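Local coordinates for protein V-type ATP synthase alpha chain (Nanoarchaeum equitans Kin4-M, PDB 5BN3) that forms the A (alpha) subunit of a V-type ATP synthase and binds adenosine-5'-diphosphate in its P-loop-type nucleotide-binding domain, at residues Glu22-Gly27 with Ala43-Tyr48; Ala296-Gly301 with Val317-Thr322; Glu327-Ile332 with Ala347-Lys352. One frame throughout, in Å; residues are numbered along the deposited sequence.

Contact 1: residues Glu22-Gly27 with Ala43-Tyr48; sequences EVVRVG and AYIQVY
V24 lays its CG2 methyl against the gamma methyl of I45, CG2 to CG2 at 3.8 Å, and the two branched side chains reach toward each other tip to tip. They meet in the interior of the beta-barrel domain that opens the chain in this family, and the contact illustrates how a barrel fills its middle: strands that are not neighbours in the sheet face each other across it. Here strand 31-39 lies between strands 23-26 and 42-47 in the sheet order and pairs with both. The axes of the two short segments pass 8.7 Å apart at 77°, far too steep for backbone pairing, so the joint is made by apolar methyl groups. In V24, CG1 lies anti to the carbonyl carbon (chi1 -66°), which puts CG2 between the backbone N and the carbonyl carbon, on the side of I45, and also brings it within 4.1 Å of I45 CD1. I45 therefore offers both the end of its longer branch and its gamma methyl to one valine methyl. Two residues on, V26 CG2 approaches the same gamma methyl, 4.2 Å from I45 CG2, which therefore lies between two valines. That same methyl of V26 meets V47 CG2 at 4.3 Å, so I45 and V47 are bridged by a single carbon. V35 of the intervening strand packs on both V24 and I45, while A14 and V12 of strand 11-15 cover I45 and V47, and all four touching residues are buried. Q46 points away from this interior toward polar company: E295 takes a hydrogen bond from its amide, as does the ring hydroxyl of Y48, with Q46 NE2 donating to Y48 OH over 2.9 Å and the hydroxyl oxygen tilted 16° out of the amide plane.

Contact 2: residues Ala296-Gly301 with Val317-Thr322; sequences ASIYLG and VNADST
I298 and A319 confront each other across a helix-on-sheet interface, the layer arrangement of the P-loop nucleotide-binding domain, in which helix 293-309 leads into strand 314-320 of the central sheet. The isoleucine leaves its helix obliquely to the strand and bends back at its outer end: with CG1 beside the backbone N (chi1 -71°) and a second turn at chi2 of -66°, the CD1 methyl is carried over to the alanine. I298 CD1 meets A319 CB at 4.1 Å, end methyl against a side chain that is no more than a methyl itself and that points at the helix. F356 of helix 349-357 packs on both residues.

One turn further along the helix, G301 faces V317. The glycine brings its bare backbone up to the strand, and the CA atoms of the two residues stand 7.2 Å apart. V317 points toward the helix and also packs on I248 of the neighbouring strand 244-250 and on L373 of strand 370-379. N318, between V317 and A319, and D320, just after, belong to the other side of the strand; N318 ND2 is hydrogen-bonded to N233 OD1 and D320 OD2 to T230 OG1 of the ADP pocket. On the helix side, V317 sets its CG2 branch against the glycine backbone, 3.9 Å from G301 O.

Contact 3: residues Glu327-Ile332 with Ala347-Lys352; sequences EALREI and AYLLRK
Apolar contact between the two helices rests on one methyl, L329 CD1, which serves both partners on the opposing segment. It touches K352 along the aliphatic root of the lysine, 3.8 Å from K352 CB and 4.0 Å from K352 CG, the two side chains crossing at a slant. K352 CG lies beside the backbone N (chi1 -73°), which keeps it at the leucine, and the bend at chi2 sends the rest of the chain off in another direction. The same CD1 methyl of L329 lies 4.2 Å from L349 CD1, one turn back along helix 349-357. Outside the pair, E295 of helix 293-309 touches L329, and P389 and N393 pack on L349.

Water supplies the polar link. A single molecule donates to the backbone carbonyl of L329, at 2.9 Å from its O, and to the ring hydroxyl, at 2.9 Å from Y348 OH. It sits at the edge of the tyrosine ring, in the ring plane. Y348 occupies the N-cap position of helix 349-357, so the bridge runs from the middle of helix 322-335 to the very start of its partner. Both helices belong to the nucleotide-binding domain of the ATP synthase alpha/beta family and lie next to each other in sequence, joined by a largely non-helical connection. E338 from that connection is hydrogen-bonded to the same hydroxyl.

Charged groups on both helices have partners elsewhere. Y348 CB sits over one face of the R351 guanidinium, 3.6 Å from its plane and nearer the edge than the centre, and R351 NH1 makes a salt bridge with E237 of one neighbouring NEQ263 chain. On the other helix, E327 OE1 forms a salt bridge with R294, while its OE2 is hydrogen-bonded to T257 of another NEQ263 chain.

The three contacts follow one another along the chain yet touch in space, a compact case of domains joined through buried residues of both. Contact 1, in the barrel domain, reaches contact 2 where Y48 CE1 lies 4.0 Å from A296 CB, and contact 3 where Q46 OE1 lies 3.9 Å from I332 CG2. Contacts 2 and 3 share the nucleotide-binding domain, have centres about 15 Å apart, and meet at Y299 OH and K352 CD, 4.0 Å apart. D320 of contact 2 is hydrogen-bonded to T230 of the ADP pocket; the A319 side chain itself is about 13 Å from ADP. The V317 side chain is about 9 Å from a magnesium ion.

Contact 1: residues Glu22-Gly27 with Ala43-Tyr48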
loop_
_atom_site.group_PDB
_atom_site.type_symbol
_atom_site.label_atom_id
_atom_site.label_comp_id
_atom_site.label_asym_id
_atom_site.label_seq_id
_atom_site.Cartn_x
_atom_site.Cartn_y
_atom_site.Cartn_z
ATOM N N GLU A 22 -27.572 -29.712 -1.625
ATOM C CA GLU A 22 -29.009 -29.931 -1.685
ATOM C C GLU A 22 -29.714 -28.581 -1.682
ATOM O O GLU A 22 -29.326 -27.671 -0.944
ATOM C CB GLU A 22 -29.479 -30.762 -0.490
ATOM C CG GLU A 22 -30.977 -31.016 -0.455
ATOM C CD GLU A 22 -31.438 -31.604 0.862
ATOM O OE1 GLU A 22 -30.582 -31.905 1.724
ATOM O OE2 GLU A 22 -32.662 -31.763 1.038
ATOM N N VAL A 23 -30.738 -28.447 -2.517
ATOM C CA VAL A 23 -31.576 -27.257 -2.493
ATOM C C VAL A 23 -32.554 -27.379 -1.337
ATOM O O VAL A 23 -33.214 -28.406 -1.181
ATOM C CB VAL A 23 -32.353 -27.081 -3.805
ATOM C CG1 VAL A 23 -33.374 -25.966 -3.672
ATOM C CG2 VAL A 23 -31.399 -26.769 -4.931
ATOM N N VAL A 24 -32.631 -26.337 -0.518
ATOM C CA VAL A 24 -33.553 -26.333 0.608
ATOM C C VAL A 24 -34.512 -25.158 0.505
ATOM O O VAL A 24 -34.285 -24.219 -0.260
ATOM C CB VAL A 24 -32.814 -26.275 1.961
ATOM C CG1 VAL A 24 -32.016 -27.543 2.183
ATOM C CG2 VAL A 24 -31.902 -25.055 2.023
ATOM N N ARG A 25 -35.593 -25.223 1.271
ATOM C CA ARG A 25 -36.536 -24.120 1.346
ATOM C C ARG A 25 -36.508 -23.538 2.753
ATOM O O ARG A 25 -36.786 -24.234 3.731
ATOM C CB ARG A 25 -37.935 -24.588 0.944
ATOM C CG ARG A 25 -38.042 -24.884 -0.542
ATOM C CD ARG A 25 -39.123 -25.897 -0.874
ATOM N NE ARG A 25 -39.206 -26.118 -2.316
ATOM C CZ ARG A 25 -39.762 -27.182 -2.887
ATOM N NH1 ARG A 25 -40.287 -28.140 -2.137
ATOM N NH2 ARG A 25 -39.785 -27.290 -4.208
ATOM N N VAL A 26 -36.155 -22.259 2.843
ATOM C CA VAL A 26 -35.826 -21.634 4.120
ATOM C C VAL A 26 -36.965 -20.790 4.688
ATOM O O VAL A 26 -37.500 -19.906 4.012
ATOM C CB VAL A 26 -34.560 -20.761 3.990
ATOM C CG1 VAL A 26 -34.209 -20.124 5.319
ATOM C CG2 VAL A 26 -33.395 -21.592 3.487
ATOM N N GLY A 27 -37.331 -21.065 5.937
ATOM C CA GLY A 27 -38.376 -20.314 6.609
ATOM C C GLY A 27 -39.776 -20.692 6.162
ATOM O O GLY A 27 -39.947 -21.511 5.260
ATOM N N ALA A 43 -25.857 -27.068 9.058
ATOM C CA ALA A 43 -25.716 -26.862 7.619
ATOM C C ALA A 43 -25.540 -25.385 7.304
ATOM O O ALA A 43 -26.242 -24.534 7.856
ATOM C CB ALA A 43 -26.912 -27.410 6.879
ATOM N N TYR A 44 -24.605 -25.085 6.410
ATOM C CA TYR A 44 -24.386 -23.715 5.967
ATOM C C TYR A 44 -25.070 -23.513 4.624
ATOM O O TYR A 44 -24.759 -24.191 3.641
ATOM C CB TYR A 44 -22.889 -23.402 5.908
ATOM C CG TYR A 44 -22.239 -23.428 7.275
ATOM C CD1 TYR A 44 -21.847 -24.626 7.858
ATOM C CD2 TYR A 44 -22.036 -22.257 7.992
ATOM C CE1 TYR A 44 -21.263 -24.656 9.111
ATOM C CE2 TYR A 44 -21.452 -22.277 9.246
ATOM C CZ TYR A 44 -21.068 -23.479 9.800
ATOM O OH TYR A 44 -20.487 -23.502 11.048
ATOM N N ILE A 45 -26.017 -22.583 4.598
ATOM C CA ILE A 45 -26.905 -22.416 3.459
ATOM C C ILE A 45 -26.807 -21.010 2.882
ATOM O O ILE A 45 -26.971 -20.026 3.608
ATOM C CB ILE A 45 -28.366 -22.668 3.888
ATOM C CG1 ILE A 45 -28.523 -24.099 4.411
ATOM C CG2 ILE A 45 -29.319 -22.410 2.739
ATOM C CD1 ILE A 45 -29.671 -24.273 5.381
ATOM N N GLN A 46 -26.538 -20.906 1.583
ATOM C CA GLN A 46 -26.638 -19.609 0.924
ATOM C C GLN A 46 -28.037 -19.438 0.333
ATOM O O GLN A 46 -28.527 -20.292 -0.414
ATOM C CB GLN A 46 -25.520 -19.382 -0.107
ATOM C CG GLN A 46 -25.565 -20.240 -1.364
ATOM C CD GLN A 46 -24.366 -19.986 -2.261
ATOM O OE1 GLN A 46 -23.254 -19.764 -1.779
ATOM N NE2 GLN A 46 -24.586 -20.013 -3.571
ATOM N N VAL A 47 -28.684 -18.342 0.711
ATOM C CA VAL A 47 -30.071 -18.092 0.348
ATOM C C VAL A 47 -30.144 -17.177 -0.868
ATOM O O VAL A 47 -29.481 -16.139 -0.911
ATOM C CB VAL A 47 -30.835 -17.465 1.530
ATOM C CG1 VAL A 47 -32.298 -17.266 1.180
ATOM C CG2 VAL A 47 -30.707 -18.352 2.752
ATOM N N TYR A 48 -30.948 -17.569 -1.853
ATOM C CA TYR A 48 -31.060 -16.822 -3.103
ATOM C C TYR A 48 -32.190 -15.799 -3.062
ATOM O O TYR A 48 -32.739 -15.414 -4.095
ATOM C CB TYR A 48 -31.236 -17.784 -4.279
ATOM C CG TYR A 48 -30.061 -18.712 -4.449
ATOM C CD1 TYR A 48 -28.904 -18.283 -5.083
ATOM C CD2 TYR A 48 -30.099 -20.009 -3.960
ATOM C CE1 TYR A 48 -27.822 -19.123 -5.233
ATOM C CE2 TYR A 48 -29.022 -20.857 -4.105
ATOM C CZ TYR A 48 -27.886 -20.408 -4.741
ATOM O OH TYR A 48 -26.810 -21.247 -4.890
#

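Contact 2: residues Ala296-Gly301 with Val317-Thr322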
loop_
_atom_site.group_PDB
_atom_site.type_symbol
_atom_site.label_atom_id
_atom_site.label_comp_id
_atom_site.label_asym_id
_atom_site.label_seq_id
_atom_site.Cartn_x
_atom_site.Cartn_y
_atom_site.Cartn_z
ATOM N N ALA A 296 -25.614 -18.099 -9.263
ATOM C CA ALA A 296 -26.570 -18.958 -9.947
ATOM C C ALA A 296 -26.726 -18.562 -11.412
ATOM O O ALA A 296 -26.760 -19.420 -12.289
ATOM C CB ALA A 296 -27.910 -18.919 -9.243
ATOM N N SER A 297 -26.804 -17.259 -11.672
ATOM C CA SER A 297 -26.995 -16.758 -13.034
ATOM C C SER A 297 -25.844 -17.139 -13.969
ATOM O O SER A 297 -26.057 -17.379 -15.160
ATOM C CB SER A 297 -27.173 -15.240 -13.023
ATOM O OG SER A 297 -25.955 -14.589 -12.708
ATOM N N ILE A 298 -24.631 -17.188 -13.427
ATOM C CA ILE A 298 -23.446 -17.556 -14.200
ATOM C C ILE A 298 -23.473 -19.031 -14.617
ATOM O O ILE A 298 -23.265 -19.363 -15.787
ATOM C CB ILE A 298 -22.158 -17.277 -13.397
ATOM C CG1 ILE A 298 -21.909 -15.766 -13.280
ATOM C CG2 ILE A 298 -20.965 -17.955 -14.041
ATOM C CD1 ILE A 298 -21.601 -15.086 -14.607
ATOM N N TYR A 299 -23.725 -19.914 -13.655
ATOM C CA TYR A 299 -23.806 -21.345 -13.938
ATOM C C TYR A 299 -25.019 -21.671 -14.803
ATOM O O TYR A 299 -24.969 -22.571 -15.643
ATOM C CB TYR A 299 -23.849 -22.146 -12.630
ATOM C CG TYR A 299 -22.537 -22.147 -11.876
ATOM C CD1 TYR A 299 -22.189 -21.088 -11.052
ATOM C CD2 TYR A 299 -21.649 -23.206 -11.988
ATOM C CE1 TYR A 299 -20.994 -21.080 -10.363
ATOM C CE2 TYR A 299 -20.449 -23.207 -11.299
ATOM C CZ TYR A 299 -20.128 -22.140 -10.489
ATOM O OH TYR A 299 -18.938 -22.132 -9.801
ATOM N N LEU A 300 -26.103 -20.931 -14.590
ATOM C CA LEU A 300 -27.336 -21.121 -15.345
ATOM C C LEU A 300 -27.126 -20.838 -16.828
ATOM O O LEU A 300 -27.512 -21.636 -17.684
ATOM C CB LEU A 300 -28.424 -20.187 -14.814
ATOM C CG LEU A 300 -29.820 -20.401 -15.397
ATOM C CD1 LEU A 300 -30.565 -21.388 -14.529
ATOM C CD2 LEU A 300 -30.592 -19.095 -15.526
ATOM N N GLY A 301 -26.518 -19.693 -17.124
ATOM C CA GLY A 301 -26.284 -19.288 -18.500
ATOM C C GLY A 301 -25.305 -20.195 -19.213
ATOM O O GLY A 301 -25.445 -20.458 -20.408
ATOM N N VAL A 317 -21.948 -16.808 -25.065
ATOM C CA VAL A 317 -22.411 -16.297 -23.783
ATOM C C VAL A 317 -21.674 -15.010 -23.449
ATOM O O VAL A 317 -20.441 -14.985 -23.431
ATOM C CB VAL A 317 -22.180 -17.313 -22.646
ATOM C CG1 VAL A 317 -22.381 -16.652 -21.298
ATOM C CG2 VAL A 317 -23.123 -18.487 -22.785
ATOM N N ASN A 318 -22.429 -13.941 -23.211
ATOM C CA ASN A 318 -21.860 -12.690 -22.721
ATOM C C ASN A 318 -22.181 -12.537 -21.238
ATOM O O ASN A 318 -23.349 -12.574 -20.846
ATOM C CB ASN A 318 -22.416 -11.488 -23.495
ATOM C CG ASN A 318 -22.186 -11.591 -24.994
ATOM O OD1 ASN A 318 -23.035 -12.094 -25.731
ATOM N ND2 ASN A 318 -21.038 -11.103 -25.451
ATOM N N ALA A 319 -21.153 -12.372 -20.412
ATOM C CA ALA A 319 -21.355 -12.218 -18.971
ATOM C C ALA A 319 -20.911 -10.838 -18.489
ATOM O O ALA A 319 -19.723 -10.517 -18.517
ATOM C CB ALA A 319 -20.620 -13.309 -18.211
ATOM N N ASP A 320 -21.873 -10.043 -18.029
ATOM C CA ASP A 320 -21.644 -8.655 -17.638
ATOM C C ASP A 320 -22.312 -8.406 -16.284
ATOM O O ASP A 320 -23.528 -8.245 -16.225
ATOM C CB ASP A 320 -22.254 -7.735 -18.708
ATOM C CG ASP A 320 -22.072 -6.258 -18.404
ATOM O OD1 ASP A 320 -21.147 -5.900 -17.645
ATOM O OD2 ASP A 320 -22.853 -5.441 -18.944
ATOM N N SER A 321 -21.544 -8.377 -15.196
ATOM C CA SER A 321 -20.090 -8.493 -15.210
ATOM C C SER A 321 -19.618 -9.564 -14.224
ATOM O O SER A 321 -20.242 -9.773 -13.181
ATOM C CB SER A 321 -19.467 -7.142 -14.846
ATOM O OG SER A 321 -18.194 -7.305 -14.251
ATOM N N THR A 322 -18.510 -10.230 -14.545
ATOM C CA THR A 322 -17.991 -11.311 -13.702
ATOM C C THR A 322 -17.467 -10.842 -12.346
ATOM O O THR A 322 -17.382 -11.625 -11.403
ATOM C CB THR A 322 -16.893 -12.124 -14.418
ATOM O OG1 THR A 322 -15.783 -11.271 -14.725
ATOM C CG2 THR A 322 -17.438 -12.732 -15.696
#

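Contact 3: residues Glu327-Ile332 with Ala347-Lys352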
loop_
_atom_site.group_PDB
_atom_site.type_symbol
_atom_site.label_atom_id
_atom_site.label_comp_id
_atom_site.label_asym_id
_atom_site.label_seq_id
_atom_site.Cartn_x
_atom_site.Cartn_y
_atom_site.Cartn_z
ATOM N N GLU A 327 -17.747 -10.647 -6.221
ATOM C CA GLU A 327 -18.191 -9.976 -4.998
ATOM C C GLU A 327 -19.099 -10.886 -4.176
ATOM O O GLU A 327 -19.038 -10.891 -2.947
ATOM C CB GLU A 327 -18.936 -8.678 -5.323
ATOM C CG GLU A 327 -19.482 -7.970 -4.082
ATOM C CD GLU A 327 -20.495 -6.886 -4.403
ATOM O OE1 GLU A 327 -20.725 -6.616 -5.601
ATOM O OE2 GLU A 327 -21.068 -6.300 -3.454
ATOM N N ALA A 328 -19.946 -11.647 -4.862
ATOM C CA ALA A 328 -20.841 -12.577 -4.189
ATOM C C ALA A 328 -20.043 -13.658 -3.468
ATOM O O ALA A 328 -20.338 -13.991 -2.324
ATOM C CB ALA A 328 -21.805 -13.195 -5.179
ATOM N N LEU A 329 -19.032 -14.199 -4.145
ATOM C CA LEU A 329 -18.148 -15.199 -3.551
ATOM C C LEU A 329 -17.442 -14.659 -2.316
ATOM O O LEU A 329 -17.327 -15.345 -1.299
ATOM C CB LEU A 329 -17.102 -15.657 -4.569
ATOM C CG LEU A 329 -17.602 -16.479 -5.756
ATOM C CD1 LEU A 329 -16.469 -16.784 -6.723
ATOM C CD2 LEU A 329 -18.221 -17.758 -5.249
ATOM N N ARG A 330 -16.960 -13.426 -2.419
ATOM C CA ARG A 330 -16.273 -12.761 -1.316
ATOM C C ARG A 330 -17.211 -12.553 -0.130
ATOM O O ARG A 330 -16.818 -12.741 1.022
ATOM C CB ARG A 330 -15.724 -11.414 -1.795
ATOM C CG ARG A 330 -15.010 -10.594 -0.734
ATOM C CD ARG A 330 -15.155 -9.108 -1.037
ATOM N NE ARG A 330 -13.979 -8.511 -1.665
ATOM C CZ ARG A 330 -14.014 -7.432 -2.443
ATOM N NH1 ARG A 330 -15.169 -6.839 -2.711
ATOM N NH2 ARG A 330 -12.895 -6.954 -2.965
ATOM N N GLU A 331 -18.450 -12.165 -0.414
ATOM C CA GLU A 331 -19.438 -11.946 0.640
ATOM C C GLU A 331 -19.807 -13.236 1.373
ATOM O O GLU A 331 -19.859 -13.260 2.601
ATOM C CB GLU A 331 -20.689 -11.258 0.080
ATOM C CG GLU A 331 -21.921 -11.332 0.980
ATOM C CD GLU A 331 -21.871 -10.390 2.180
ATOM O OE1 GLU A 331 -20.765 -10.025 2.638
ATOM O OE2 GLU A 331 -22.956 -10.014 2.673
ATOM N N ILE A 332 -20.054 -14.304 0.618
ATOM C CA ILE A 332 -20.355 -15.609 1.205
ATOM C C ILE A 332 -19.184 -16.086 2.057
ATOM O O ILE A 332 -19.364 -16.536 3.191
ATOM C CB ILE A 332 -20.626 -16.676 0.120
ATOM C CG1 ILE A 332 -21.794 -16.266 -0.784
ATOM C CG2 ILE A 332 -20.880 -18.032 0.760
ATOM C CD1 ILE A 332 -23.109 -16.072 -0.060
ATOM N N ALA A 347 -9.453 -17.615 -1.373
ATOM C CA ALA A 347 -8.282 -18.161 -2.048
ATOM C C ALA A 347 -8.641 -19.048 -3.238
ATOM O O ALA A 347 -7.792 -19.327 -4.087
ATOM C CB ALA A 347 -7.414 -18.917 -1.056
ATOM N N TYR A 348 -9.895 -19.489 -3.296
ATOM C CA TYR A 348 -10.348 -20.360 -4.376
ATOM C C TYR A 348 -10.987 -19.596 -5.539
ATOM O O TYR A 348 -11.696 -20.184 -6.355
ATOM C CB TYR A 348 -11.306 -21.435 -3.842
ATOM C CG TYR A 348 -12.385 -20.921 -2.911
ATOM C CD1 TYR A 348 -13.566 -20.391 -3.410
ATOM C CD2 TYR A 348 -12.231 -20.991 -1.533
ATOM C CE1 TYR A 348 -14.555 -19.931 -2.566
ATOM C CE2 TYR A 348 -13.217 -20.533 -0.682
ATOM C CZ TYR A 348 -14.376 -20.006 -1.205
ATOM O OH TYR A 348 -15.364 -19.546 -0.367
ATOM N N LEU A 349 -10.724 -18.293 -5.621
ATOM C CA LEU A 349 -11.290 -17.460 -6.684
ATOM C C LEU A 349 -10.947 -17.983 -8.079
ATOM O O LEU A 349 -11.824 -18.093 -8.933
ATOM C CB LEU A 349 -10.821 -16.009 -6.544
ATOM C CG LEU A 349 -11.285 -15.054 -7.649
ATOM C CD1 LEU A 349 -12.801 -14.960 -7.676
ATOM C CD2 LEU A 349 -10.669 -13.672 -7.484
ATOM N N LEU A 350 -9.675 -18.305 -8.302
ATOM C CA LEU A 350 -9.224 -18.788 -9.606
ATOM C C LEU A 350 -9.926 -20.082 -10.014
ATOM O O LEU A 350 -10.335 -20.239 -11.164
ATOM C CB LEU A 350 -7.705 -18.989 -9.605
ATOM C CG LEU A 350 -7.110 -19.577 -10.888
ATOM C CD1 LEU A 350 -7.289 -18.623 -12.054
ATOM C CD2 LEU A 350 -5.642 -19.922 -10.702
ATOM N N ARG A 351 -10.069 -21.000 -9.063
ATOM C CA ARG A 351 -10.726 -22.281 -9.315
ATOM C C ARG A 351 -12.193 -22.082 -9.684
ATOM O O ARG A 351 -12.713 -22.755 -10.579
ATOM C CB ARG A 351 -10.607 -23.181 -8.078
ATOM C CG ARG A 351 -11.066 -24.619 -8.284
ATOM C CD ARG A 351 -11.012 -25.399 -6.976
ATOM N NE ARG A 351 -12.043 -24.959 -6.036
ATOM C CZ ARG A 351 -11.952 -25.082 -4.717
ATOM N NH1 ARG A 351 -10.873 -25.625 -4.174
ATOM N NH2 ARG A 351 -12.935 -24.651 -3.940
ATOM N N LYS A 352 -12.851 -21.150 -8.999
ATOM C CA LYS A 352 -14.256 -20.852 -9.257
ATOM C C LYS A 352 -14.448 -20.237 -10.636
ATOM O O LYS A 352 -15.356 -20.623 -11.369
ATOM C CB LYS A 352 -14.814 -19.914 -8.180
ATOM C CG LYS A 352 -15.048 -20.573 -6.824
ATOM C CD LYS A 352 -16.194 -21.578 -6.887
ATOM C CE LYS A 352 -16.486 -22.180 -5.517
ATOM N NZ LYS A 352 -17.723 -23.018 -5.530
HETATM O O HOH W 1 -17.648 -18.269 -1.518
#